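Alpha-L-arabinofuranosidase B (Aspergillus kawachii, PDB 6SXT) hydrolyses terminal non-reducing alpha-L-arabinofuranosyl residues from arabinoxylan, arabinan and related plant polysaccharides, and carries a separate arabinose-binding domain. Local coordinates at residues 393-405 with 408-422. Numbering follows the deposited sequence.
Sequences TPGSYIRHYNFEL and NANDGTKQFHEDATF. With NAG (2-acetamido-2-deoxy-beta-D-glucopyranose), chain B; SO4 (sulfate ion), chain F; EDO (1,2-ethanediol), chain C.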
ATOM      1  N   THR A 393     -20.691   1.152  25.235  1.00 21.65           N
ATOM      2  CA  THR A 393     -19.294   1.308  25.709  1.00 19.84           C
ATOM      3  C   THR A 393     -18.614   2.468  24.981  1.00 23.51           C
ATOM      4  O   THR A 393     -17.805   2.257  24.082  1.00 21.12           O
ATOM      5  CB  THR A 393     -18.526  -0.007  25.640  1.00 23.31           C
ATOM      6  OG1 THR A 393     -19.238  -1.103  26.199  1.00 22.95           O
ATOM      7  CG2 THR A 393     -17.202   0.089  26.323  1.00 21.21           C
ATOM      8  N   PRO A 394     -18.938   3.721  25.323  1.00 22.35           N
ATOM      9  CA  PRO A 394     -18.345   4.875  24.677  1.00 24.13           C
ATOM     10  C   PRO A 394     -16.829   4.834  24.866  1.00 22.80           C
ATOM     11  O   PRO A 394     -16.316   4.296  25.858  1.00 23.09           O
ATOM     12  CB  PRO A 394     -18.902   6.110  25.350  1.00 27.81           C
ATOM     13  CG  PRO A 394     -20.043   5.597  26.217  1.00 28.45           C
ATOM     14  CD  PRO A 394     -19.939   4.104  26.341  1.00 24.03           C
ATOM     15  N   GLY A 395     -16.111   5.311  23.836  1.00 22.53           N
ATOM     16  CA  GLY A 395     -14.647   5.240  23.856  1.00 22.41           C
ATOM     17  C   GLY A 395     -14.089   3.962  23.308  1.00 20.59           C
ATOM     18  O   GLY A 395     -12.849   3.880  23.155  1.00 21.41           O
ATOM     19  N   SER A 396     -14.940   2.987  23.026  1.00 19.27           N
ATOM     20  CA  SER A 396     -14.555   1.690  22.431  1.00 18.05           C
ATOM     21  C   SER A 396     -15.076   1.641  20.994  1.00 19.45           C
ATOM     22  O   SER A 396     -16.163   2.137  20.735  1.00 19.95           O
ATOM     23  CB  SER A 396     -14.979   0.523  23.232  1.00 19.52           C
ATOM     24  OG  SER A 396     -14.216   0.519  24.437  1.00 21.32           O
ATOM     25  N   TYR A 397     -14.238   1.084  20.110  1.00 19.46           N
ATOM     26  CA  TYR A 397     -14.512   1.041  18.663  1.00 19.36           C
ATOM     27  C   TYR A 397     -14.281  -0.361  18.142  1.00 17.52           C
ATOM     28  O   TYR A 397     -13.483  -1.113  18.629  1.00 18.70           O
ATOM     29  CB  TYR A 397     -13.579   2.003  17.921  1.00 19.42           C
ATOM     30  CG  TYR A 397     -13.701   3.439  18.315  1.00 18.66           C
ATOM     31  CD1 TYR A 397     -13.054   3.900  19.454  1.00 20.85           C
ATOM     32  CD2 TYR A 397     -14.461   4.336  17.581  1.00 20.86           C
ATOM     33  CE1 TYR A 397     -13.154   5.216  19.844  1.00 20.60           C
ATOM     34  CE2 TYR A 397     -14.550   5.669  17.947  1.00 21.60           C
ATOM     35  CZ  TYR A 397     -13.887   6.096  19.078  1.00 22.53           C
ATOM     36  OH  TYR A 397     -13.988   7.413  19.426  1.00 29.04           O
ATOM     37  N   ILE A 398     -14.963  -0.677  17.046  1.00 17.88           N
ATOM     38  CA  ILE A 398     -14.713  -1.899  16.263  1.00 17.96           C
ATOM     39  C   ILE A 398     -13.314  -1.774  15.640  1.00 17.73           C
ATOM     40  O   ILE A 398     -13.040  -0.767  14.973  1.00 18.71           O
ATOM     41  CB  ILE A 398     -15.786  -2.120  15.187  1.00 17.70           C
ATOM     42  CG1 ILE A 398     -17.192  -2.173  15.820  1.00 19.36           C
ATOM     43  CG2 ILE A 398     -15.425  -3.388  14.436  1.00 18.97           C
ATOM     44  CD1 ILE A 398     -18.308  -2.494  14.857  1.00 19.15           C
ATOM     45  N   ARG A 399     -12.467  -2.751  15.916  1.00 18.41           N
ATOM     46  CA  ARG A 399     -11.089  -2.795  15.369  1.00 17.51           C
ATOM     47  C   ARG A 399     -10.818  -4.219  14.953  1.00 19.30           C
ATOM     48  O   ARG A 399     -11.331  -5.188  15.543  1.00 20.03           O
ATOM     49  CB  ARG A 399     -10.080  -2.243  16.377  1.00 19.42           C
ATOM     50  CG  ARG A 399      -9.937  -3.076  17.655  1.00 19.34           C
ATOM     51  CD  ARG A 399      -8.966  -4.228  17.571  1.00 20.25           C
ATOM     52  NE  ARG A 399      -7.602  -3.797  17.394  1.00 21.03           N
ATOM     53  CZ  ARG A 399      -6.829  -3.279  18.331  1.00 23.33           C
ATOM     54  NH1 ARG A 399      -7.224  -3.253  19.607  1.00 22.22           N
ATOM     55  NH2 ARG A 399      -5.652  -2.757  18.031  1.00 23.30           N
ATOM     56  N   HIS A 400      -9.975  -4.398  13.950  1.00 18.32           N
ATOM     57  CA  HIS A 400      -9.509  -5.748  13.629  1.00 18.60           C
ATOM     58  C   HIS A 400      -8.227  -6.067  14.405  1.00 17.37           C
ATOM     59  O   HIS A 400      -7.378  -5.177  14.657  1.00 18.29           O
ATOM     60  CB  HIS A 400      -9.408  -5.961  12.103  1.00 17.30           C
ATOM     61  CG  HIS A 400      -8.390  -5.121  11.393  1.00 17.03           C
ATOM     62  ND1 HIS A 400      -7.061  -5.475  11.370  1.00 18.88           N
ATOM     63  CD2 HIS A 400      -8.557  -4.045  10.613  1.00 18.44           C
ATOM     64  CE1 HIS A 400      -6.424  -4.596  10.605  1.00 20.73           C
ATOM     65  NE2 HIS A 400      -7.319  -3.675  10.169  1.00 19.98           N
ATOM     66  N   TYR A 401      -8.071  -7.342  14.722  1.00 19.52           N
ATOM     67  CA  TYR A 401      -6.935  -7.887  15.478  1.00 19.28           C
ATOM     68  C   TYR A 401      -6.853  -9.365  15.157  1.00 19.39           C
ATOM     69  O   TYR A 401      -7.824 -10.124  15.367  1.00 20.59           O
ATOM     70  CB  TYR A 401      -7.166  -7.677  16.988  1.00 21.80           C
ATOM     71  CG  TYR A 401      -5.939  -8.006  17.773  1.00 26.27           C
ATOM     72  CD1 TYR A 401      -5.665  -9.295  18.172  1.00 29.51           C
ATOM     73  CD2 TYR A 401      -5.034  -7.007  18.064  1.00 33.89           C
ATOM     74  CE1 TYR A 401      -4.505  -9.575  18.881  1.00 30.48           C
ATOM     75  CE2 TYR A 401      -3.877  -7.272  18.771  1.00 38.38           C
ATOM     76  CZ  TYR A 401      -3.627  -8.564  19.176  1.00 36.11           C
ATOM     77  OH  TYR A 401      -2.482  -8.833  19.849  1.00 47.58           O
ATOM     78  N   ASN A 402      -5.736  -9.789  14.569  1.00 21.54           N
ATOM     79  CA  ASN A 402      -5.641 -11.139  13.986  1.00 22.77           C
ATOM     80  C   ASN A 402      -6.808 -11.349  13.014  1.00 19.54           C
ATOM     81  O   ASN A 402      -7.299 -12.465  12.834  1.00 20.65           O
ATOM     82  CB  ASN A 402      -5.645 -12.241  15.061  1.00 25.64           C
ATOM     83  CG  ASN A 402      -4.300 -12.383  15.734  1.00 42.92           C
ATOM     84  OD1 ASN A 402      -3.266 -12.111  15.117  1.00 44.31           O
ATOM     85  ND2 ASN A 402      -4.309 -12.750  17.018  1.00 41.77           N
ATOM     86  N   PHE A 403      -7.293 -10.253  12.397  1.00 17.95           N
ATOM     87  CA  PHE A 403      -8.373 -10.252  11.384  1.00 19.68           C
ATOM     88  C   PHE A 403      -9.741 -10.667  11.944  1.00 19.22           C
ATOM     89  O   PHE A 403     -10.696 -10.819  11.173  1.00 19.57           O
ATOM     90  CB  PHE A 403      -8.017 -11.124  10.173  1.00 21.68           C
ATOM     91  CG  PHE A 403      -6.733 -10.682   9.503  1.00 21.82           C
ATOM     92  CD1 PHE A 403      -6.528  -9.354   9.164  1.00 21.98           C
ATOM     93  CD2 PHE A 403      -5.723 -11.578   9.300  1.00 25.50           C
ATOM     94  CE1 PHE A 403      -5.333  -8.956   8.564  1.00 21.68           C
ATOM     95  CE2 PHE A 403      -4.560 -11.194   8.643  1.00 23.79           C
ATOM     96  CZ  PHE A 403      -4.364  -9.884   8.335  1.00 22.57           C
ATOM     97  N   GLU A 404      -9.869 -10.694  13.274  1.00 19.03           N
ATOM     98  CA  GLU A 404     -11.200 -10.758  13.919  1.00 19.63           C
ATOM     99  C   GLU A 404     -11.591  -9.341  14.347  1.00 17.21           C
ATOM    100  O   GLU A 404     -10.722  -8.529  14.756  1.00 20.17           O
ATOM    101  CB  GLU A 404     -11.183 -11.698  15.132  1.00 22.01           C
ATOM    102  CG  GLU A 404     -12.587 -11.826  15.729  1.00 23.32           C
ATOM    103  CD  GLU A 404     -12.721 -12.923  16.783  1.00 30.80           C
ATOM    104  OE1 GLU A 404     -11.758 -13.712  16.909  1.00 30.97           O
ATOM    105  OE2 GLU A 404     -13.825 -13.008  17.421  1.00 25.70           O
ATOM    106  N   LEU A 405     -12.873  -9.009  14.263  1.00 18.82           N
ATOM    107  CA  LEU A 405     -13.353  -7.691  14.724  1.00 18.73           C
ATOM    108  C   LEU A 405     -13.649  -7.775  16.234  1.00 19.68           C
ATOM    109  O   LEU A 405     -14.458  -8.641  16.643  1.00 20.34           O
ATOM    110  CB  LEU A 405     -14.592  -7.212  13.992  1.00 18.94           C
ATOM    111  CG  LEU A 405     -14.413  -7.097  12.459  1.00 19.92           C
ATOM    112  CD1 LEU A 405     -15.569  -6.351  11.883  1.00 20.18           C
ATOM    113  CD2 LEU A 405     -13.105  -6.421  12.096  1.00 19.23           C
ATOM    114  N   ASN A 408     -12.745  -2.733  21.289  1.00 20.16           N
ATOM    115  CA  ASN A 408     -11.640  -2.387  22.192  1.00 19.53           C
ATOM    116  C   ASN A 408     -11.610  -0.895  22.404  1.00 20.03           C
ATOM    117  O   ASN A 408     -12.042  -0.082  21.528  1.00 20.32           O
ATOM    118  CB  ASN A 408     -10.275  -2.888  21.694  1.00 19.53           C
ATOM    119  CG  ASN A 408     -10.071  -4.375  21.621  1.00 20.91           C
ATOM    120  OD1 ASN A 408      -9.268  -4.864  20.811  1.00 22.13           O
ATOM    121  ND2 ASN A 408     -10.708  -5.191  22.471  1.00 23.07           N
ATOM    122  N   ALA A 409     -11.095  -0.478  23.552  1.00 21.05           N
ATOM    123  CA  ALA A 409     -10.961   0.935  23.875  1.00 22.02           C
ATOM    124  C   ALA A 409      -9.844   1.570  23.017  1.00 19.76           C
ATOM    125  O   ALA A 409      -8.750   1.005  22.944  1.00 22.93           O
ATOM    126  CB  ALA A 409     -10.662   1.109  25.351  1.00 23.99           C
ATOM    127  N   ASN A 410     -10.126   2.743  22.513  1.00 21.01           N
ATOM    128  CA  ASN A 410      -9.115   3.573  21.806  1.00 22.70           C
ATOM    129  C   ASN A 410      -8.001   3.900  22.801  1.00 28.78           C
ATOM    130  O   ASN A 410      -8.298   4.536  23.796  1.00 28.90           O
ATOM    131  CB  ASN A 410      -9.763   4.820  21.285  1.00 23.57           C
ATOM    132  CG  ASN A 410      -8.820   5.754  20.540  1.00 23.99           C
ATOM    133  OD1 ASN A 410      -7.705   5.376  20.231  1.00 24.83           O
ATOM    134  ND2 ASN A 410      -9.306   6.955  20.304  1.00 27.25           N
ATOM    135  N   ASP A 411      -6.774   3.471  22.518  1.00 24.89           N
ATOM    136  CA  ASP A 411      -5.574   3.716  23.354  1.00 29.13           C
ATOM    137  C   ASP A 411      -4.739   4.875  22.775  1.00 34.24           C
ATOM    138  O   ASP A 411      -3.669   5.111  23.309  1.00 35.43           O
ATOM    139  CB  ASP A 411      -4.868   2.390  23.506  1.00 31.31           C
ATOM    140  CG  ASP A 411      -4.199   1.926  22.213  1.00 34.72           C
ATOM    141  OD1 ASP A 411      -4.292   2.692  21.214  1.00 28.40           O
ATOM    142  OD2 ASP A 411      -3.735   0.786  22.196  1.00 36.20           O
ATOM    143  N   GLY A 412      -5.256   5.620  21.799  1.00 29.16           N
ATOM    144  CA  GLY A 412      -4.695   6.844  21.196  1.00 30.52           C
ATOM    145  C   GLY A 412      -3.546   6.527  20.228  1.00 31.61           C
ATOM    146  O   GLY A 412      -3.013   7.454  19.669  1.00 33.79           O
ATOM    147  N   THR A 413      -3.186   5.279  20.065  1.00 26.11           N
ATOM    148  CA  THR A 413      -2.050   4.852  19.193  1.00 28.94           C
ATOM    149  C   THR A 413      -2.401   4.892  17.691  1.00 28.92           C
ATOM    150  O   THR A 413      -3.531   4.545  17.289  1.00 25.18           O
ATOM    151  CB  THR A 413      -1.534   3.469  19.537  1.00 26.49           C
ATOM    152  OG1 THR A 413      -2.447   2.417  19.318  1.00 28.08           O
ATOM    153  CG2 THR A 413      -1.076   3.358  20.988  1.00 32.07           C
ATOM    154  N   LYS A 414      -1.370   5.176  16.889  1.00 28.40           N
ATOM    155  CA  LYS A 414      -1.449   4.989  15.410  1.00 27.06           C
ATOM    156  C   LYS A 414      -1.968   3.587  15.100  1.00 23.22           C
ATOM    157  O   LYS A 414      -2.865   3.434  14.236  1.00 23.78           O
ATOM    158  CB  LYS A 414      -0.069   5.256  14.804  1.00 25.84           C
ATOM    159  CG  LYS A 414      -0.002   4.923  13.316  1.00 25.63           C
ATOM    160  CD  LYS A 414       1.379   5.188  12.768  1.00 25.07           C
ATOM    161  CE  LYS A 414       1.496   4.646  11.332  1.00 23.17           C
ATOM    162  NZ  LYS A 414       2.641   5.324  10.754  1.00 26.18           N
ATOM    163  N   GLN A 415      -1.452   2.530  15.682  1.00 24.45           N
ATOM    164  CA  GLN A 415      -1.880   1.175  15.345  1.00 23.09           C
ATOM    165  C   GLN A 415      -3.392   0.957  15.596  1.00 23.99           C
ATOM    166  O   GLN A 415      -4.112   0.430  14.729  1.00 21.34           O
ATOM    167  CB  GLN A 415      -1.086   0.129  16.112  1.00 29.28           C
ATOM    168  CG  GLN A 415      -1.232  -1.251  15.522  1.00 30.91           C
ATOM    169  CD  GLN A 415      -0.813  -1.283  14.066  1.00 37.48           C
ATOM    170  OE1 GLN A 415       0.326  -0.977  13.716  1.00 40.72           O
ATOM    171  NE2 GLN A 415      -1.740  -1.600  13.173  1.00 35.09           N
ATOM    172  N   PHE A 416      -3.899   1.340  16.761  1.00 21.94           N
ATOM    173  CA  PHE A 416      -5.343   1.230  17.023  1.00 20.73           C
ATOM    174  C   PHE A 416      -6.136   2.015  15.984  1.00 18.54           C
ATOM    175  O   PHE A 416      -7.107   1.504  15.419  1.00 19.06           O
ATOM    176  CB  PHE A 416      -5.672   1.767  18.427  1.00 22.49           C
ATOM    177  CG  PHE A 416      -7.118   1.567  18.766  1.00 20.57           C
ATOM    178  CD1 PHE A 416      -8.095   2.404  18.293  1.00 21.72           C
ATOM    179  CD2 PHE A 416      -7.471   0.423  19.474  1.00 21.18           C
ATOM    180  CE1 PHE A 416      -9.427   2.149  18.580  1.00 22.53           C
ATOM    181  CE2 PHE A 416      -8.800   0.150  19.737  1.00 22.18           C
ATOM    182  CZ  PHE A 416      -9.748   1.028  19.292  1.00 19.54           C
ATOM    183  N   HIS A 417      -5.756   3.253  15.734  1.00 18.70           N
ATOM    184  CA  HIS A 417      -6.450   4.135  14.774  1.00 18.30           C
ATOM    185  C   HIS A 417      -6.575   3.410  13.431  1.00 17.75           C
ATOM    186  O   HIS A 417      -7.675   3.398  12.834  1.00 17.95           O
ATOM    187  CB  HIS A 417      -5.734   5.463  14.587  1.00 19.75           C
ATOM    188  CG  HIS A 417      -5.750   6.352  15.796  1.00 24.64           C
ATOM    189  ND1 HIS A 417      -4.969   7.485  15.845  1.00 29.66           N
ATOM    190  CD2 HIS A 417      -6.418   6.274  16.974  1.00 29.41           C
ATOM    191  CE1 HIS A 417      -5.187   8.124  16.998  1.00 34.59           C
ATOM    192  NE2 HIS A 417      -6.042   7.417  17.714  1.00 32.49           N
ATOM    193  N   GLU A 418      -5.457   2.866  12.977  1.00 18.39           N
ATOM    194  CA  GLU A 418      -5.434   2.181  11.649  1.00 17.16           C
ATOM    195  C   GLU A 418      -6.318   0.941  11.662  1.00 18.19           C
ATOM    196  O   GLU A 418      -7.076   0.714  10.679  1.00 19.11           O
ATOM    197  CB  GLU A 418      -4.001   1.818  11.253  1.00 17.53           C
ATOM    198  CG  GLU A 418      -3.143   3.058  11.005  1.00 18.51           C
ATOM    199  CD  GLU A 418      -1.767   2.849  10.393  1.00 18.41           C
ATOM    200  OE1 GLU A 418      -1.232   1.760  10.478  1.00 20.30           O
ATOM    201  OE2 GLU A 418      -1.231   3.848   9.909  1.00 21.65           O
ATOM    202  N   ASP A 419      -6.282   0.167  12.766  1.00 17.46           N
ATOM    203  CA  ASP A 419      -7.038  -1.097  12.897  1.00 19.68           C
ATOM    204  C   ASP A 419      -8.538  -0.799  13.053  1.00 18.03           C
ATOM    205  O   ASP A 419      -9.345  -1.726  12.919  1.00 17.75           O
ATOM    206  CB  ASP A 419      -6.603  -1.828  14.184  1.00 24.25           C
ATOM    207  CG  ASP A 419      -5.198  -2.413  14.253  1.00 30.54           C
ATOM    208  OD1 ASP A 419      -4.511  -2.485  13.175  1.00 25.14           O
ATOM    209  OD2 ASP A 419      -4.807  -2.894  15.410  1.00 25.84           O
ATOM    210  N   ALA A 420      -8.908   0.444  13.338  1.00 18.45           N
ATOM    211  CA  ALA A 420     -10.308   0.842  13.651  1.00 18.76           C
ATOM    212  C   ALA A 420     -10.912   1.739  12.571  1.00 17.48           C
ATOM    213  O   ALA A 420     -11.960   2.338  12.784  1.00 17.21           O
ATOM    214  CB  ALA A 420     -10.357   1.523  15.010  1.00 18.47           C
ATOM    215  N   THR A 421     -10.260   1.874  11.406  1.00 16.89           N
ATOM    216  CA  THR A 421     -10.768   2.764  10.347  1.00 16.39           C
ATOM    217  C   THR A 421     -11.273   1.929   9.181  1.00 15.71           C
ATOM    218  O   THR A 421     -10.555   1.034   8.710  1.00 16.81           O
ATOM    219  CB  THR A 421      -9.675   3.746   9.919  1.00 16.71           C
ATOM    220  OG1 THR A 421      -9.275   4.523  11.042  1.00 18.17           O
ATOM    221  CG2 THR A 421     -10.140   4.697   8.856  1.00 16.75           C
ATOM    222  N   PHE A 422     -12.477   2.235   8.747  1.00 16.38           N
ATOM    223  CA  PHE A 422     -13.151   1.469   7.670  1.00 16.59           C
ATOM    224  C   PHE A 422     -13.740   2.456   6.694  1.00 17.95           C
ATOM    225  O   PHE A 422     -14.311   3.507   7.048  1.00 18.29           O
ATOM    226  CB  PHE A 422     -14.203   0.533   8.262  1.00 17.06           C
ATOM    227  CG  PHE A 422     -13.588  -0.494   9.172  1.00 16.81           C
ATOM    228  CD1 PHE A 422     -13.099  -1.710   8.726  1.00 17.65           C
ATOM    229  CD2 PHE A 422     -13.441  -0.196  10.517  1.00 17.42           C
ATOM    230  CE1 PHE A 422     -12.482  -2.617   9.566  1.00 17.92           C
ATOM    231  CE2 PHE A 422     -12.854  -1.110  11.373  1.00 17.80           C
ATOM    232  CZ  PHE A 422     -12.333  -2.300  10.910  1.00 19.62           C
TER
HETATM  233  C1  NAG B   2       4.477   4.544  19.220  1.00 39.09           C
HETATM  234  C2  NAG B   2       3.117   4.920  19.839  1.00 32.32           C
HETATM  235  C3  NAG B   2       3.161   4.733  21.376  1.00 42.11           C
HETATM  236  C4  NAG B   2       3.517   3.292  21.670  1.00 51.72           C
HETATM  237  C5  NAG B   2       4.817   2.896  20.940  1.00 57.58           C
HETATM  238  C6  NAG B   2       5.078   1.402  21.075  1.00 58.75           C
HETATM  239  C7  NAG B   2       1.711   6.483  18.634  1.00 31.49           C
HETATM  240  C8  NAG B   2       1.444   7.901  18.376  1.00 33.46           C
HETATM  241  N2  NAG B   2       2.723   6.222  19.455  1.00 28.33           N
HETATM  242  O3  NAG B   2       1.863   4.990  21.923  1.00 42.50           O
HETATM  243  O4  NAG B   2       3.568   3.115  23.111  1.00 72.91           O
HETATM  244  O5  NAG B   2       4.777   3.194  19.509  1.00 44.82           O
HETATM  245  O6  NAG B   2       5.986   0.967  20.034  1.00 70.38           O
HETATM  246  O7  NAG B   2       1.137   5.520  18.109  1.00 30.33           O
HETATM  247  S   SO4 F 506     -10.568  -3.133  26.000  0.70 24.59           S
HETATM  248  O1  SO4 F 506     -11.306  -2.128  26.683  0.70 25.55           O
HETATM  249  O2  SO4 F 506     -11.403  -4.141  25.481  0.70 26.82           O
HETATM  250  O3  SO4 F 506      -9.699  -3.809  26.902  0.70 28.34           O
HETATM  251  O4  SO4 F 506      -9.775  -2.503  24.937  0.70 22.97           O
HETATM  252  C1  EDO C 529      -6.086   8.287  24.857  1.00 59.68           C
HETATM  253  O1  EDO C 529      -5.429   7.200  25.452  1.00 62.68           O
HETATM  254  C2  EDO C 529      -7.508   7.983  24.601  1.00 54.35           C
HETATM  255  O2  EDO C 529      -8.144   8.976  23.830  1.00 52.90           O
HETATM  256  O   HOH W   1     -10.894   5.466  24.748  1.00 42.22           O
HETATM  257  O   HOH W   2     -11.937   8.053  21.212  1.00 40.24           O
HETATM  258  O   HOH W   3     -14.213   1.306  13.948  1.00 19.72           O
HETATM  259  O   HOH W   4      -3.727  -1.404  19.790  1.00 44.50           O
HETATM  260  O   HOH W   5      -8.615  -0.861   9.164  1.00 18.03           O
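The guanidinium of Arg399 meets Asn408, Asp419 and a water bonded to NH2 at its edge, while Tyr401 CD2 lies over the centre of one face and Phe416 CD2 over the opposite one, 3.7 Å from Arg399 NH1, ring and guanidinium planes 72° apart. The Phe416 ring has Asn410 CA over one face and Asn408 CB in plane at its edge. In the guanidinium plane, Arg399 NH2 forms a salt bridge with Asp419 OD2 at 2.8 Å, nearly straight (175°), on the anti lone pair of the carboxylate. Arg399 NH1 donates to Asn408 OD1 at 2.9 Å. Arg399 CG lies between the backbone N and the carbonyl carbon (chi1 65°) and the chain bends at the next two bonds, so that NE reaches His400 O from above the carbonyl plane. The His400 ring takes Asp419 CA over one face, a CH-pi contact 4.1 Å from the centroid; Phe422 CZ sits at its edge, and Ser439 OG bonds NE2. Where helix 414-419 ends, His400 N donates to Asp419 O at 2.9 Å. Toward the strand's start, Tyr397 and Asn408 form an antiparallel hydrogen-bonded pair, and Asn410 N closes on Gly395 O at 3.0 Å, so hairpin 396-401/404-409 carries the loop into the helix. Thr413 OG1 caps that helix, accepting from Phe416 N. His400 and Asp419 are substrate-binding residues of the beta-trefoil arabinose-binding domain. Asp419 is gripped from two directions, OD2 by Arg399 and OD1 by Gln415 NE2 at 2.9 Å; these bonds limit carboxylate rotation, and the arginine's charge probably stabilises its anionic form within the sugar-binding site.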